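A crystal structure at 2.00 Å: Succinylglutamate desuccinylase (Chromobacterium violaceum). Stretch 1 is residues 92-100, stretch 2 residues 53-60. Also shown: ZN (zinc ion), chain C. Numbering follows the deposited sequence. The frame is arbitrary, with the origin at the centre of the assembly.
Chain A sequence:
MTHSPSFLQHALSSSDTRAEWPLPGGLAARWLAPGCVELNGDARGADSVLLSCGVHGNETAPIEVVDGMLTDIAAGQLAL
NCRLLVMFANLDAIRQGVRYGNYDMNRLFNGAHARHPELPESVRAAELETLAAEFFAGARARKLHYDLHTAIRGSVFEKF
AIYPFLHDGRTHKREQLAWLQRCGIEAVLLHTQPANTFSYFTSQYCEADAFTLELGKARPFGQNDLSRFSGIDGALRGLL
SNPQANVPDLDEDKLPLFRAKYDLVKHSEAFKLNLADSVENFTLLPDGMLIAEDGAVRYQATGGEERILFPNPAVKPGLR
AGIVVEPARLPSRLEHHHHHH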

# COMPACT_ATOMS: atom_id res chain seq x y z
N ASP A 92 -3.80 -30.76 25.48
CA ASP A 92 -5.06 -31.49 25.43
C ASP A 92 -5.53 -31.65 23.99
O ASP A 92 -5.96 -32.74 23.59
CB ASP A 92 -6.11 -30.75 26.26
CG ASP A 92 -5.87 -30.89 27.74
OD1 ASP A 92 -6.32 -31.91 28.32
OD2 ASP A 92 -5.22 -30.00 28.34
N ALA A 93 -5.45 -30.57 23.22
CA ALA A 93 -5.87 -30.61 21.82
C ALA A 93 -4.97 -31.55 21.03
O ALA A 93 -5.43 -32.28 20.15
CB ALA A 93 -5.84 -29.20 21.21
N ILE A 94 -3.67 -31.53 21.32
CA ILE A 94 -2.75 -32.42 20.62
C ILE A 94 -3.11 -33.87 20.94
O ILE A 94 -3.27 -34.70 20.05
CB ILE A 94 -1.28 -32.14 21.01
CG1 ILE A 94 -0.88 -30.74 20.52
CG2 ILE A 94 -0.35 -33.21 20.41
CD1 ILE A 94 0.52 -30.28 20.95
N ARG A 95 -3.24 -34.18 22.22
CA ARG A 95 -3.58 -35.53 22.63
C ARG A 95 -4.91 -35.99 21.99
O ARG A 95 -5.05 -37.16 21.64
CB ARG A 95 -3.63 -35.59 24.16
CG ARG A 95 -4.03 -36.93 24.75
CD ARG A 95 -3.73 -36.97 26.25
NE ARG A 95 -3.95 -35.68 26.90
CZ ARG A 95 -2.99 -34.94 27.45
NH1 ARG A 95 -1.73 -35.36 27.43
NH2 ARG A 95 -3.28 -33.78 28.01
N GLN A 96 -5.85 -35.07 21.79
CA GLN A 96 -7.15 -35.41 21.19
C GLN A 96 -7.19 -35.32 19.66
O GLN A 96 -8.12 -35.81 19.02
CB GLN A 96 -8.27 -34.51 21.76
CG GLN A 96 -8.47 -34.63 23.26
CD GLN A 96 -8.91 -36.02 23.68
OE1 GLN A 96 -9.97 -36.51 23.26
NE2 GLN A 96 -8.10 -36.68 24.51
N GLY A 97 -6.18 -34.69 19.08
CA GLY A 97 -6.13 -34.54 17.63
C GLY A 97 -7.09 -33.50 17.10
O GLY A 97 -7.49 -33.54 15.93
N VAL A 98 -7.46 -32.54 17.94
CA VAL A 98 -8.39 -31.50 17.52
C VAL A 98 -7.75 -30.11 17.51
O VAL A 98 -6.74 -29.89 18.17
CB VAL A 98 -9.62 -31.47 18.46
CG1 VAL A 98 -10.33 -32.83 18.42
CG2 VAL A 98 -9.19 -31.16 19.88
N ARG A 99 -8.34 -29.18 16.77
CA ARG A 99 -7.82 -27.82 16.68
C ARG A 99 -7.83 -27.19 18.08
O ARG A 99 -6.85 -26.55 18.49
CB ARG A 99 -8.68 -26.99 15.72
CG ARG A 99 -8.15 -25.60 15.43
CD ARG A 99 -9.09 -24.86 14.48
NE ARG A 99 -8.68 -23.48 14.26
CZ ARG A 99 -7.73 -23.11 13.41
NH1 ARG A 99 -7.07 -24.02 12.70
NH2 ARG A 99 -7.43 -21.83 13.27
N TYR A 100 -8.93 -27.38 18.80
CA TYR A 100 -9.07 -26.88 20.16
C TYR A 100 -10.25 -27.55 20.84
O TYR A 100 -11.10 -28.14 20.18
CB TYR A 100 -9.25 -25.36 20.16
CG TYR A 100 -10.41 -24.84 19.34
CD1 TYR A 100 -11.73 -24.96 19.78
CD2 TYR A 100 -10.19 -24.21 18.12
CE1 TYR A 100 -12.79 -24.46 19.03
CE2 TYR A 100 -11.23 -23.70 17.35
CZ TYR A 100 -12.53 -23.83 17.82
OH TYR A 100 -13.57 -23.31 17.07
ZN ZN C . -2.95 -23.06 13.07
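Stretch 2, residues 53-60: CGVHGNET

Stretch 1 enters as the last turn of a helix, which runs to Gln96 and is closed by a Schellman motif: Gly97 takes a positive phi (75°), Val98 N bonds back to Ala93 O and Gly97 N to Ile94 O, with a further weak bond from Gly97 N to Ala93 O. Val98 to Tyr100 then continue as loop. Stretch 2 has no regular helix or strand beyond Cys53; after Gly54, also at positive phi (71°), it forms a type I turn from His56 to Glu59, with Glu59 N bonded to His56 O at 3.3 Å. The turn packs against both the helix end and the following loop. CA atoms approach to 3.8 Å between Ile94 and Gly57, 4.5 Å between Arg99 and His56, and 4.9 Å between Val98 and Asn58. The pairing has no steady parallel or antiparallel register, since Ile94, Val98 and Arg99 in turn meet Gly57, Asn58 and His56.

Gly57 is the centre of this contact. Its CA lies 3.6 Å from Ala93 C and 3.0 Å from Val98 O, so close that a CB here would clash with both atoms. The direct backbone link is a weak hydrogen bond from Gly57 N to Arg99 O (3.4 Å), supplemented by a CA-H...O contact from His56 CA to the same oxygen. Two waters extend the junction, one donating to Val55 O and Arg99 O, the other to Gly57 O and Ile94 O.

Among the side chains, Ile94 reaches Gly54, its CD1 3.7 Å from Gly54 CA, where a CB would again clash. Asn58 OD1 sits 3.1 Å from Arg99 CA. The extended Arg99 side chain lays its guanidinium flat on the His56 ring, centres 3.6 Å apart and planes at 22°. That ring binds zinc through His56 ND1 (2.3 Å from ZN), alongside Glu59, whose OE1 and OE2 lie 2.3 and 2.4 Å from ZN; the stack thus places Arg99 beside the metal site.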

# COMPACT_ATOMS: atom_id res chain seq x y z
N CYS A 53 4.64 -25.02 18.83
CA CYS A 53 3.91 -25.82 17.86
C CYS A 53 2.72 -26.43 18.57
O CYS A 53 2.66 -26.45 19.79
CB CYS A 53 4.80 -26.93 17.30
SG CYS A 53 5.52 -28.03 18.53
N GLY A 54 1.75 -26.93 17.81
CA GLY A 54 0.60 -27.52 18.45
C GLY A 54 -0.30 -26.51 19.14
O GLY A 54 -1.02 -26.87 20.07
N VAL A 55 -0.24 -25.24 18.74
CA VAL A 55 -1.15 -24.24 19.31
C VAL A 55 -2.52 -24.80 18.93
O VAL A 55 -3.49 -24.69 19.69
CB VAL A 55 -0.93 -22.84 18.68
CG1 VAL A 55 -2.15 -21.95 18.93
CG2 VAL A 55 0.31 -22.19 19.30
N HIS A 56 -2.58 -25.39 17.74
CA HIS A 56 -3.77 -26.06 17.23
C HIS A 56 -3.34 -27.54 17.22
O HIS A 56 -2.36 -27.91 16.58
CB HIS A 56 -4.11 -25.54 15.83
CG HIS A 56 -4.66 -24.14 15.85
ND1 HIS A 56 -4.30 -23.19 14.93
CD2 HIS A 56 -5.49 -23.53 16.72
CE1 HIS A 56 -4.88 -22.04 15.23
NE2 HIS A 56 -5.61 -22.22 16.32
N GLY A 57 -4.05 -28.36 17.99
CA GLY A 57 -3.71 -29.77 18.13
C GLY A 57 -3.74 -30.67 16.91
O GLY A 57 -3.16 -31.76 16.95
N ASN A 58 -4.40 -30.24 15.84
CA ASN A 58 -4.50 -31.06 14.63
C ASN A 58 -3.41 -30.74 13.61
O ASN A 58 -3.34 -31.37 12.56
CB ASN A 58 -5.88 -30.87 13.99
CG ASN A 58 -6.12 -29.43 13.56
OD1 ASN A 58 -5.87 -28.50 14.31
ND2 ASN A 58 -6.61 -29.25 12.33
N GLU A 59 -2.56 -29.75 13.90
CA GLU A 59 -1.48 -29.37 12.98
C GLU A 59 -0.20 -30.02 13.49
O GLU A 59 0.66 -29.37 14.09
CB GLU A 59 -1.38 -27.84 12.94
CG GLU A 59 -2.78 -27.20 12.97
CD GLU A 59 -2.80 -25.69 12.84
OE1 GLU A 59 -1.75 -25.05 13.08
OE2 GLU A 59 -3.88 -25.15 12.52
N THR A 60 -0.08 -31.32 13.22
CA THR A 60 1.02 -32.13 13.71
C THR A 60 2.36 -32.12 12.98
O THR A 60 3.38 -32.44 13.58
CB THR A 60 0.56 -33.59 13.85
OG1 THR A 60 0.44 -34.20 12.55
CG2 THR A 60 -0.79 -33.64 14.55
O HOH W 1 -6.19 -24.18 19.97
O HOH W 2 -2.87 -34.27 17.39
O HOH W 3 -5.70 -23.07 10.51
O HOH W 4 -3.22 -22.79 10.77